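Local coordinates for protein TetR family Transcriptional regulator (Streptococcus agalactiae 2603V/R, PDB 3KKC) that probably binds DNA through an N-terminal helix-turn-helix as a two-chain TetR-family transcriptional regulator, and carries a nickel ion between two helices in this crystal, at residues A[60-64]-A[106-110]; A[69-73]-A[86-91]; A[99-105]-A[152-157]. All coordinates share one frame; numbering follows the deposited sequence.

Contact 1 of 3, residues A[60-64]-A[106-110]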
loop_
_atom_site.group_PDB
_atom_site.type_symbol
_atom_site.label_atom_id
_atom_site.label_comp_id
_atom_site.label_asym_id
_atom_site.label_seq_id
_atom_site.Cartn_x
_atom_site.Cartn_y
_atom_site.Cartn_z
ATOM N N LEU A 60 -13.180 2.086 -17.275
ATOM C CA LEU A 60 -12.360 1.431 -16.281
ATOM C C LEU A 60 -12.988 0.088 -15.941
ATOM O O LEU A 60 -12.309 -0.950 -15.905
ATOM C CB LEU A 60 -12.262 2.284 -15.031
ATOM C CG LEU A 60 -11.175 1.701 -14.165
ATOM C CD1 LEU A 60 -9.920 1.654 -14.989
ATOM C CD2 LEU A 60 -10.984 2.546 -12.942
ATOM N N LYS A 61 -14.297 0.123 -15.710
ATOM C CA LYS A 61 -15.065 -1.060 -15.348
ATOM C C LYS A 61 -14.954 -2.128 -16.456
ATOM O O LYS A 61 -14.383 -3.197 -16.235
ATOM C CB LYS A 61 -16.513 -0.653 -15.065
ATOM C CG LYS A 61 -17.538 -1.773 -14.975
ATOM C CD LYS A 61 -18.853 -1.288 -15.626
ATOM C CE LYS A 61 -20.042 -2.198 -15.351
ATOM N NZ LYS A 61 -20.088 -2.592 -13.912
ATOM N N GLU A 62 -15.483 -1.827 -17.641
ATOM C CA GLU A 62 -15.276 -2.666 -18.824
ATOM C C GLU A 62 -13.833 -3.172 -18.964
ATOM O O GLU A 62 -13.604 -4.380 -18.989
ATOM C CB GLU A 62 -15.666 -1.915 -20.092
ATOM C CG GLU A 62 -17.153 -1.723 -20.265
ATOM C CD GLU A 62 -17.533 -1.554 -21.717
ATOM O OE1 GLU A 62 -16.633 -1.697 -22.582
ATOM O OE2 GLU A 62 -18.726 -1.288 -21.990
ATOM N N LEU A 63 -12.869 -2.252 -19.054
ATOM C CA LEU A 63 -11.457 -2.627 -19.134
ATOM C C LEU A 63 -11.106 -3.715 -18.105
ATOM O O LEU A 63 -10.938 -4.865 -18.479
ATOM C CB LEU A 63 -10.533 -1.409 -19.024
ATOM C CG LEU A 63 -9.027 -1.706 -19.015
ATOM C CD1 LEU A 63 -8.664 -2.516 -20.223
ATOM C CD2 LEU A 63 -8.179 -0.435 -18.975
ATOM N N CYS A 64 -10.993 -3.361 -16.831
ATOM C CA CYS A 64 -10.892 -4.347 -15.741
ATOM C C CYS A 64 -11.690 -5.620 -15.981
ATOM O O CYS A 64 -11.166 -6.737 -15.863
ATOM C CB CYS A 64 -11.378 -3.736 -14.415
ATOM S SG CYS A 64 -10.323 -2.434 -13.804
ATOM N N ASP A 106 -4.557 3.315 -8.276
ATOM C CA ASP A 106 -5.982 3.583 -8.411
ATOM C C ASP A 106 -6.745 2.652 -7.488
ATOM O O ASP A 106 -6.732 1.439 -7.681
ATOM C CB ASP A 106 -6.478 3.394 -9.829
ATOM C CG ASP A 106 -7.974 3.626 -9.943
ATOM O OD1 ASP A 106 -8.390 4.787 -10.142
ATOM O OD2 ASP A 106 -8.743 2.653 -9.814
ATOM N N PRO A 107 -7.409 3.220 -6.471
ATOM C CA PRO A 107 -8.070 2.422 -5.426
ATOM C C PRO A 107 -9.035 1.360 -6.003
ATOM O O PRO A 107 -9.099 0.233 -5.470
ATOM C CB PRO A 107 -8.827 3.482 -4.603
ATOM C CG PRO A 107 -8.964 4.656 -5.538
ATOM C CD PRO A 107 -7.685 4.658 -6.320
ATOM N N TYR A 108 -9.757 1.721 -7.068
ATOM C CA TYR A 108 -10.717 0.820 -7.711
ATOM C C TYR A 108 -10.051 -0.379 -8.409
ATOM O O TYR A 108 -10.536 -1.511 -8.312
ATOM C CB TYR A 108 -11.591 1.570 -8.724
ATOM C CG TYR A 108 -12.491 0.659 -9.541
ATOM C CD1 TYR A 108 -13.808 0.448 -9.166
ATOM C CD2 TYR A 108 -12.008 -0.006 -10.675
ATOM C CE1 TYR A 108 -14.619 -0.390 -9.882
ATOM C CE2 TYR A 108 -12.818 -0.843 -11.412
ATOM C CZ TYR A 108 -14.126 -1.043 -11.016
ATOM O OH TYR A 108 -14.969 -1.871 -11.752
ATOM N N PHE A 109 -8.962 -0.138 -9.134
ATOM C CA PHE A 109 -8.271 -1.251 -9.751
ATOM C C PHE A 109 -7.659 -2.160 -8.689
ATOM O O PHE A 109 -7.709 -3.381 -8.817
ATOM C CB PHE A 109 -7.194 -0.815 -10.736
ATOM C CG PHE A 109 -6.400 -1.960 -11.252
ATOM C CD1 PHE A 109 -6.784 -2.618 -12.420
ATOM C CD2 PHE A 109 -5.316 -2.443 -10.533
ATOM C CE1 PHE A 109 -6.081 -3.709 -12.883
ATOM C CE2 PHE A 109 -4.602 -3.543 -10.996
ATOM C CZ PHE A 109 -4.989 -4.173 -12.188
ATOM N N LEU A 110 -7.088 -1.572 -7.640
ATOM C CA LEU A 110 -6.451 -2.373 -6.592
ATOM C C LEU A 110 -7.480 -3.214 -5.833
ATOM O O LEU A 110 -7.146 -4.217 -5.206
ATOM C CB LEU A 110 -5.676 -1.485 -5.614
ATOM C CG LEU A 110 -4.475 -2.127 -4.916
ATOM C CD1 LEU A 110 -3.262 -2.036 -5.824
ATOM C CD2 LEU A 110 -4.182 -1.456 -3.586
#
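The rings of Tyr108 and Phe109 both present an edge to the sulfur of Cys64, a paired Cys sulfur-aromatic contact between the helix 57-71 and the first turn of the helix 107-129. In the TetR fold the former leads from the DNA-binding region into the C-terminal domain, so this packing ties the latter helix to the connection between the two. Cys64 SG lies 3.8 Å from Tyr108 CE2, close to the plane of that ring and 84° off its normal. It is equally close to Phe109 CD1, again at the rim. With SG turned back beside its own backbone N (chi1 -67°), the sulfur comes to the edges of both rings. The methyl Leu60 CD2 approaches the tyrosine obliquely, 3.6 Å from Tyr108 CD2; the leucine and tyrosine lie alongside, pointing opposite ways. Farther out, the phenol oxygen reaches the backbone of Lys61, the residue after Leu60, with Tyr108 OH 3.7 Å from Lys61 CA. Phe109 is covered from the helix 98-103 by Ile98, Leu101 and Leu102, while Leu60 also packs on Phe21 of the helix 4-24. Asp106 is the N-cap of the helix that bears both rings: Phe109 N donates to Asp106 OD2 at 2.9 Å, using the anti lone pair of that oxygen, which also has Leu60 CD2 3.8 Å away.

Contact 2 of 3, residues A[69-73]-A[86-91]. With NI (nickel (II) ion), chain E.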
loop_
_atom_site.group_PDB
_atom_site.type_symbol
_atom_site.label_atom_id
_atom_site.label_comp_id
_atom_site.label_asym_id
_atom_site.label_seq_id
_atom_site.Cartn_x
_atom_site.Cartn_y
_atom_site.Cartn_z
ATOM N N HIS A 69 -11.058 -11.054 -16.933
ATOM C CA HIS A 69 -11.582 -12.242 -17.557
ATOM C C HIS A 69 -10.422 -12.955 -18.228
ATOM O O HIS A 69 -10.305 -14.166 -18.108
ATOM C CB HIS A 69 -12.677 -11.920 -18.557
ATOM C CG HIS A 69 -13.327 -13.127 -19.152
ATOM N ND1 HIS A 69 -14.575 -13.567 -18.759
ATOM C CD2 HIS A 69 -12.924 -13.965 -20.139
ATOM C CE1 HIS A 69 -14.906 -14.632 -19.471
ATOM N NE2 HIS A 69 -13.922 -14.895 -20.315
ATOM N N HIS A 70 -9.541 -12.220 -18.903
ATOM C CA HIS A 70 -8.413 -12.887 -19.549
ATOM C C HIS A 70 -7.363 -13.474 -18.596
ATOM O O HIS A 70 -6.713 -14.464 -18.930
ATOM C CB HIS A 70 -7.697 -12.017 -20.580
ATOM C CG HIS A 70 -6.613 -12.760 -21.308
ATOM N ND1 HIS A 70 -6.887 -13.779 -22.203
ATOM C CD2 HIS A 70 -5.261 -12.674 -21.241
ATOM C CE1 HIS A 70 -5.750 -14.271 -22.666
ATOM N NE2 HIS A 70 -4.748 -13.617 -22.106
ATOM N N LEU A 71 -7.166 -12.854 -17.438
ATOM C CA LEU A 71 -6.162 -13.346 -16.500
ATOM C C LEU A 71 -6.621 -14.599 -15.762
ATOM O O LEU A 71 -5.899 -15.581 -15.705
ATOM C CB LEU A 71 -5.784 -12.262 -15.496
ATOM C CG LEU A 71 -4.859 -11.178 -16.034
ATOM C CD1 LEU A 71 -4.258 -10.379 -14.907
ATOM C CD2 LEU A 71 -3.778 -11.841 -16.826
ATOM N N PHE A 72 -7.833 -14.581 -15.225
ATOM C CA PHE A 72 -8.253 -15.593 -14.257
ATOM C C PHE A 72 -9.370 -16.458 -14.787
ATOM O O PHE A 72 -9.259 -17.676 -14.793
ATOM C CB PHE A 72 -8.766 -14.954 -12.955
ATOM C CG PHE A 72 -7.884 -13.865 -12.395
ATOM C CD1 PHE A 72 -6.732 -14.174 -11.687
ATOM C CD2 PHE A 72 -8.235 -12.534 -12.537
ATOM C CE1 PHE A 72 -5.935 -13.166 -11.148
ATOM C CE2 PHE A 72 -7.446 -11.529 -12.002
ATOM C CZ PHE A 72 -6.300 -11.847 -11.306
ATOM N N LYS A 73 -10.464 -15.818 -15.190
ATOM C CA LYS A 73 -11.696 -16.518 -15.535
ATOM C C LYS A 73 -11.488 -17.431 -16.740
ATOM O O LYS A 73 -12.433 -17.834 -17.422
ATOM C CB LYS A 73 -12.835 -15.517 -15.735
ATOM C CG LYS A 73 -13.039 -14.615 -14.508
ATOM C CD LYS A 73 -13.551 -13.232 -14.902
ATOM C CE LYS A 73 -13.137 -12.162 -13.892
ATOM N NZ LYS A 73 -13.368 -10.769 -14.406
ATOM N N HIS A 86 1.419 -16.996 -16.342
ATOM C CA HIS A 86 0.681 -16.264 -17.383
ATOM C C HIS A 86 0.222 -14.900 -16.855
ATOM O O HIS A 86 0.312 -13.886 -17.555
ATOM C CB HIS A 86 -0.512 -17.089 -17.869
ATOM C CG HIS A 86 -1.493 -16.327 -18.717
ATOM N ND1 HIS A 86 -2.781 -16.047 -18.298
ATOM C CD2 HIS A 86 -1.387 -15.807 -19.963
ATOM C CE1 HIS A 86 -3.419 -15.385 -19.246
ATOM N NE2 HIS A 86 -2.593 -15.221 -20.263
ATOM N N ILE A 87 -0.267 -14.890 -15.615
ATOM C CA ILE A 87 -0.645 -13.645 -14.970
ATOM C C ILE A 87 0.551 -12.704 -14.920
ATOM O O ILE A 87 0.489 -11.585 -15.421
ATOM C CB ILE A 87 -1.187 -13.885 -13.555
ATOM C CG1 ILE A 87 -2.315 -14.915 -13.607
ATOM C CG2 ILE A 87 -1.661 -12.593 -12.953
ATOM C CD1 ILE A 87 -3.172 -14.936 -12.398
ATOM N N LEU A 88 1.646 -13.163 -14.330
ATOM C CA LEU A 88 2.859 -12.364 -14.276
ATOM C C LEU A 88 3.330 -11.968 -15.679
ATOM O O LEU A 88 3.931 -10.910 -15.852
ATOM C CB LEU A 88 3.974 -13.109 -13.527
ATOM C CG LEU A 88 4.109 -12.989 -12.007
ATOM C CD1 LEU A 88 2.892 -12.328 -11.346
ATOM C CD2 LEU A 88 4.398 -14.367 -11.378
ATOM N N LYS A 89 3.073 -12.818 -16.678
ATOM C CA LYS A 89 3.533 -12.537 -18.039
ATOM C C LYS A 89 2.923 -11.221 -18.511
ATOM O O LYS A 89 3.617 -10.355 -19.037
ATOM C CB LYS A 89 3.163 -13.673 -18.986
ATOM C CG LYS A 89 3.952 -13.685 -20.296
ATOM C CD LYS A 89 3.944 -15.079 -20.971
ATOM C CE LYS A 89 2.552 -15.475 -21.473
ATOM N NZ LYS A 89 2.363 -16.948 -21.729
ATOM N N HIS A 90 1.619 -11.070 -18.291
ATOM C CA HIS A 90 0.910 -9.851 -18.660
ATOM C C HIS A 90 1.419 -8.604 -17.978
ATOM O O HIS A 90 1.441 -7.529 -18.566
ATOM C CB HIS A 90 -0.577 -10.008 -18.409
ATOM C CG HIS A 90 -1.276 -10.734 -19.504
ATOM N ND1 HIS A 90 -2.220 -10.135 -20.309
ATOM C CD2 HIS A 90 -1.130 -11.996 -19.965
ATOM C CE1 HIS A 90 -2.651 -11.008 -21.199
ATOM N NE2 HIS A 90 -1.997 -12.140 -21.021
ATOM N N PHE A 91 1.839 -8.736 -16.733
ATOM C CA PHE A 91 2.296 -7.565 -16.021
ATOM C C PHE A 91 3.624 -7.053 -16.581
ATOM O O PHE A 91 3.816 -5.836 -16.695
ATOM C CB PHE A 91 2.288 -7.782 -14.488
ATOM C CG PHE A 91 0.912 -7.598 -13.857
ATOM C CD1 PHE A 91 0.464 -6.336 -13.482
ATOM C CD2 PHE A 91 0.060 -8.681 -13.664
ATOM C CE1 PHE A 91 -0.809 -6.151 -12.920
ATOM C CE2 PHE A 91 -1.206 -8.513 -13.086
ATOM C CZ PHE A 91 -1.644 -7.238 -12.721
HETATM NI NI NI E . -2.577 -13.907 -22.104
#
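His70, His86 and His90 coordinate a nickel ion, three imidazoles from two helices converging on the metal. All bind through NE2: His70 NE2 lies 2.2 Å from the nickel and His86 NE2 2.3 Å. His90 NE2 completes the trio at 2.2 Å, and one further atom from outside these segments also binds the ion. His86 and His90 stand one turn apart on their helix, the i, i+4 spacing that lets two histidines of a helix share a metal. His70 holds CG opposite its backbone N (chi1 -175°), on a CB that already points at the other helix, which brings NE2 to the ion. The plane of His70 is inclined by 74° to that of His86 and by 48° to that of His90. His70 NE2 and His86 NE2 come within 3.3 Å as fellow ligands of the nickel, not as a hydrogen bond. The carbonyl His70 O lies in the plane of the His86 ring, 3.4 Å from His86 CE1.

Apolar packing accompanies the metal site. Leu71 is a knob seated among His86, Ile87, His90 and Phe91; its CD2 sits over one face of the His90 imidazole in a CH-pi contact, while Leu71 CD1 touches Ile87 CG2 at 3.9 Å. Phe72 CE1 meets Ile87 CD1 at 3.5 Å, the isoleucine coming in roughly square to the phenylalanine.

Around this pairing, Ile98 of the helix 98-103 covers Leu71 and Phe91, Phe72 leans on Glu116 and Asp120 of the helix 107-129, and Leu88 faces Phe148 and Trp155 of the helix 137-157.

Contact 3 of 3, residues A[99-105]-A[152-157]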
loop_
_atom_site.group_PDB
_atom_site.type_symbol
_atom_site.label_atom_id
_atom_site.label_comp_id
_atom_site.label_asym_id
_atom_site.label_seq_id
_atom_site.Cartn_x
_atom_site.Cartn_y
_atom_site.Cartn_z
ATOM N N ALA A 99 -0.005 -3.110 -15.669
ATOM C CA ALA A 99 1.056 -2.754 -14.737
ATOM C C ALA A 99 0.868 -1.332 -14.245
ATOM O O ALA A 99 0.954 -1.043 -13.055
ATOM C CB ALA A 99 2.398 -2.865 -15.415
ATOM N N THR A 100 0.637 -0.432 -15.180
ATOM C CA THR A 100 0.530 0.963 -14.843
ATOM C C THR A 100 -0.737 1.170 -14.034
ATOM O O THR A 100 -0.825 2.085 -13.229
ATOM C CB THR A 100 0.526 1.811 -16.115
ATOM O OG1 THR A 100 1.652 1.430 -16.912
ATOM C CG2 THR A 100 0.607 3.333 -15.782
ATOM N N LEU A 101 -1.719 0.305 -14.240
ATOM C CA LEU A 101 -2.979 0.438 -13.525
ATOM C C LEU A 101 -2.742 0.141 -12.048
ATOM O O LEU A 101 -3.259 0.837 -11.180
ATOM C CB LEU A 101 -4.029 -0.505 -14.118
ATOM C CG LEU A 101 -5.441 0.050 -14.318
ATOM C CD1 LEU A 101 -5.446 1.567 -14.429
ATOM C CD2 LEU A 101 -6.071 -0.578 -15.546
ATOM N N LEU A 102 -1.923 -0.878 -11.787
ATOM C CA LEU A 102 -1.611 -1.345 -10.439
ATOM C C LEU A 102 -0.655 -0.419 -9.704
ATOM O O LEU A 102 -0.799 -0.187 -8.503
ATOM C CB LEU A 102 -0.976 -2.733 -10.499
ATOM C CG LEU A 102 -0.611 -3.310 -9.128
ATOM C CD1 LEU A 102 -1.873 -3.736 -8.387
ATOM C CD2 LEU A 102 0.363 -4.482 -9.237
ATOM N N LEU A 103 0.338 0.080 -10.433
ATOM C CA LEU A 103 1.355 0.972 -9.884
ATOM C C LEU A 103 0.813 2.392 -9.643
ATOM O O LEU A 103 1.422 3.200 -8.938
ATOM C CB LEU A 103 2.542 1.042 -10.848
ATOM C CG LEU A 103 3.817 0.234 -10.596
ATOM C CD1 LEU A 103 3.489 -1.095 -9.951
ATOM C CD2 LEU A 103 4.598 0.068 -11.900
ATOM N N SER A 104 -0.320 2.694 -10.263
ATOM C CA SER A 104 -0.906 4.012 -10.178
ATOM C C SER A 104 -1.613 4.144 -8.827
ATOM O O SER A 104 -1.985 5.252 -8.406
ATOM C CB SER A 104 -1.916 4.201 -11.309
ATOM O OG SER A 104 -3.100 3.462 -11.042
ATOM N N ASP A 105 -1.809 3.008 -8.162
ATOM C CA ASP A 105 -2.545 2.988 -6.905
ATOM C C ASP A 105 -4.033 3.277 -7.054
ATOM O O ASP A 105 -4.708 3.492 -6.042
ATOM C CB ASP A 105 -1.966 4.012 -5.915
ATOM C CG ASP A 105 -0.719 3.519 -5.220
ATOM O OD1 ASP A 105 -0.528 2.281 -5.149
ATOM O OD2 ASP A 105 0.062 4.370 -4.740
ATOM N N LEU A 152 4.857 -8.404 -6.362
ATOM C CA LEU A 152 4.515 -7.977 -7.720
ATOM C C LEU A 152 4.795 -6.487 -7.999
ATOM O O LEU A 152 5.543 -6.166 -8.922
ATOM C CB LEU A 152 3.054 -8.328 -7.985
ATOM C CG LEU A 152 2.436 -7.727 -9.229
ATOM C CD1 LEU A 152 3.371 -7.934 -10.384
ATOM C CD2 LEU A 152 1.097 -8.372 -9.506
ATOM N N LYS A 153 4.228 -5.586 -7.193
ATOM C CA LYS A 153 4.519 -4.152 -7.345
ATOM C C LYS A 153 6.010 -3.879 -7.337
ATOM O O LYS A 153 6.511 -3.095 -8.131
ATOM C CB LYS A 153 3.859 -3.301 -6.240
ATOM C CG LYS A 153 2.396 -2.980 -6.459
ATOM C CD LYS A 153 1.711 -2.699 -5.134
ATOM C CE LYS A 153 1.235 -1.243 -5.015
ATOM N NZ LYS A 153 1.681 -0.625 -3.728
ATOM N N TRP A 154 6.719 -4.502 -6.406
ATOM C CA TRP A 154 8.138 -4.219 -6.239
ATOM C C TRP A 154 8.894 -4.599 -7.538
ATOM O O TRP A 154 9.751 -3.853 -8.036
ATOM C CB TRP A 154 8.676 -4.951 -4.989
ATOM C CG TRP A 154 10.153 -5.084 -4.986
ATOM C CD1 TRP A 154 11.054 -4.178 -4.510
ATOM C CD2 TRP A 154 10.926 -6.182 -5.530
ATOM N NE1 TRP A 154 12.344 -4.643 -4.716
ATOM C CE2 TRP A 154 12.293 -5.865 -5.342
ATOM C CE3 TRP A 154 10.595 -7.387 -6.153
ATOM C CZ2 TRP A 154 13.347 -6.733 -5.758
ATOM C CZ3 TRP A 154 11.660 -8.266 -6.580
ATOM C CH2 TRP A 154 13.008 -7.919 -6.373
ATOM N N TRP A 155 8.533 -5.758 -8.079
ATOM C CA TRP A 155 9.141 -6.309 -9.281
ATOM C C TRP A 155 8.909 -5.375 -10.478
ATOM O O TRP A 155 9.813 -5.127 -11.276
ATOM C CB TRP A 155 8.538 -7.698 -9.524
ATOM C CG TRP A 155 8.988 -8.428 -10.766
ATOM C CD1 TRP A 155 10.270 -8.735 -11.127
ATOM C CD2 TRP A 155 8.141 -8.985 -11.783
ATOM N NE1 TRP A 155 10.269 -9.424 -12.307
ATOM C CE2 TRP A 155 8.977 -9.595 -12.731
ATOM C CE3 TRP A 155 6.753 -9.022 -11.983
ATOM C CZ2 TRP A 155 8.476 -10.240 -13.866
ATOM C CZ3 TRP A 155 6.258 -9.663 -13.105
ATOM C CH2 TRP A 155 7.118 -10.263 -14.032
ATOM N N LEU A 156 7.700 -4.836 -10.576
ATOM C CA LEU A 156 7.357 -3.918 -11.655
ATOM C C LEU A 156 8.111 -2.570 -11.577
ATOM O O LEU A 156 8.338 -1.925 -12.609
ATOM C CB LEU A 156 5.830 -3.716 -11.719
ATOM C CG LEU A 156 5.016 -4.971 -12.088
ATOM C CD1 LEU A 156 3.533 -4.802 -11.836
ATOM C CD2 LEU A 156 5.226 -5.385 -13.546
ATOM N N HIS A 157 8.493 -2.141 -10.372
ATOM C CA HIS A 157 9.276 -0.908 -10.222
ATOM C C HIS A 157 10.724 -1.183 -10.568
ATOM O O HIS A 157 11.526 -0.260 -10.694
ATOM C CB HIS A 157 9.268 -0.380 -8.786
ATOM C CG HIS A 157 7.974 0.232 -8.354
ATOM N ND1 HIS A 157 7.091 -0.413 -7.514
ATOM C CD2 HIS A 157 7.432 1.446 -8.613
ATOM C CE1 HIS A 157 6.050 0.369 -7.289
ATOM N NE2 HIS A 157 6.233 1.504 -7.943
#
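Where the short helix 98-103 crosses the end of the helix 137-157, Leu102, Leu103 and Ala99 pack against Leu152, Lys153, Leu156 and His157. The two segment axes approach to 10.4 Å with 116° between their N-to-C directions, a steep crossing bridged by long side chains. Leu102 has CG anti to its backbone nitrogen (chi1 180°), which carries the methyl CD2 into the interface: Leu102 CD2 rests 3.9 Å from Leu152 CG. The same methyl lies 3.8 Å from Lys153 CG, so the aliphatic part of the lysine serves as an apolar wall. Leu156 lies beside it, its CB 3.9 Å from Leu103 CD1.

This is helix-to-helix packing in the all-helical C-terminal domain of a TetR-family regulator, buried on one side and running out to the surface. Further helices adjoin it: Phe91 of the helix 80-93 touches Leu156, Phe109 and Phe113 of the helix 107-129 cover Leu102, and Trp154 looks the other way, toward Gln142 of the second subunit.

Toward solvent the contact becomes more polar. Leu103 CG lies over one face of the His157 ring, a CH-pi contact. Asp105 is the first residue to leave helical angles (phi 69°). Its salt bridge to the lysine is long, Asp105 OD1 to Lys153 NZ 3.9 Å, and the ammonium group also pairs with Glu150.

Contact 3 connects the other two, and the centres of all three lie 14 to 15 Å apart. Contacts 1 and 2 share the helix 57-71, contact 1 using its first half and contact 2 its C-terminal end, but their nearest atoms stay about 4 Å apart without touching. Against contact 1, contact 3 packs through the aromatic ring of Phe109, whose CD1 lies 3.5 Å from Leu101 CG; against contact 2 it does so at Phe91, where Phe91 O is 3.5 Å from Ala99 CB. The nickel ion belongs to contact 2; the side chain of Ala99 in contact 3 is about 14 Å from it, so the helix 98-103 meets the helix 80-93, which carries two of the nickel ligands, without reaching the metal.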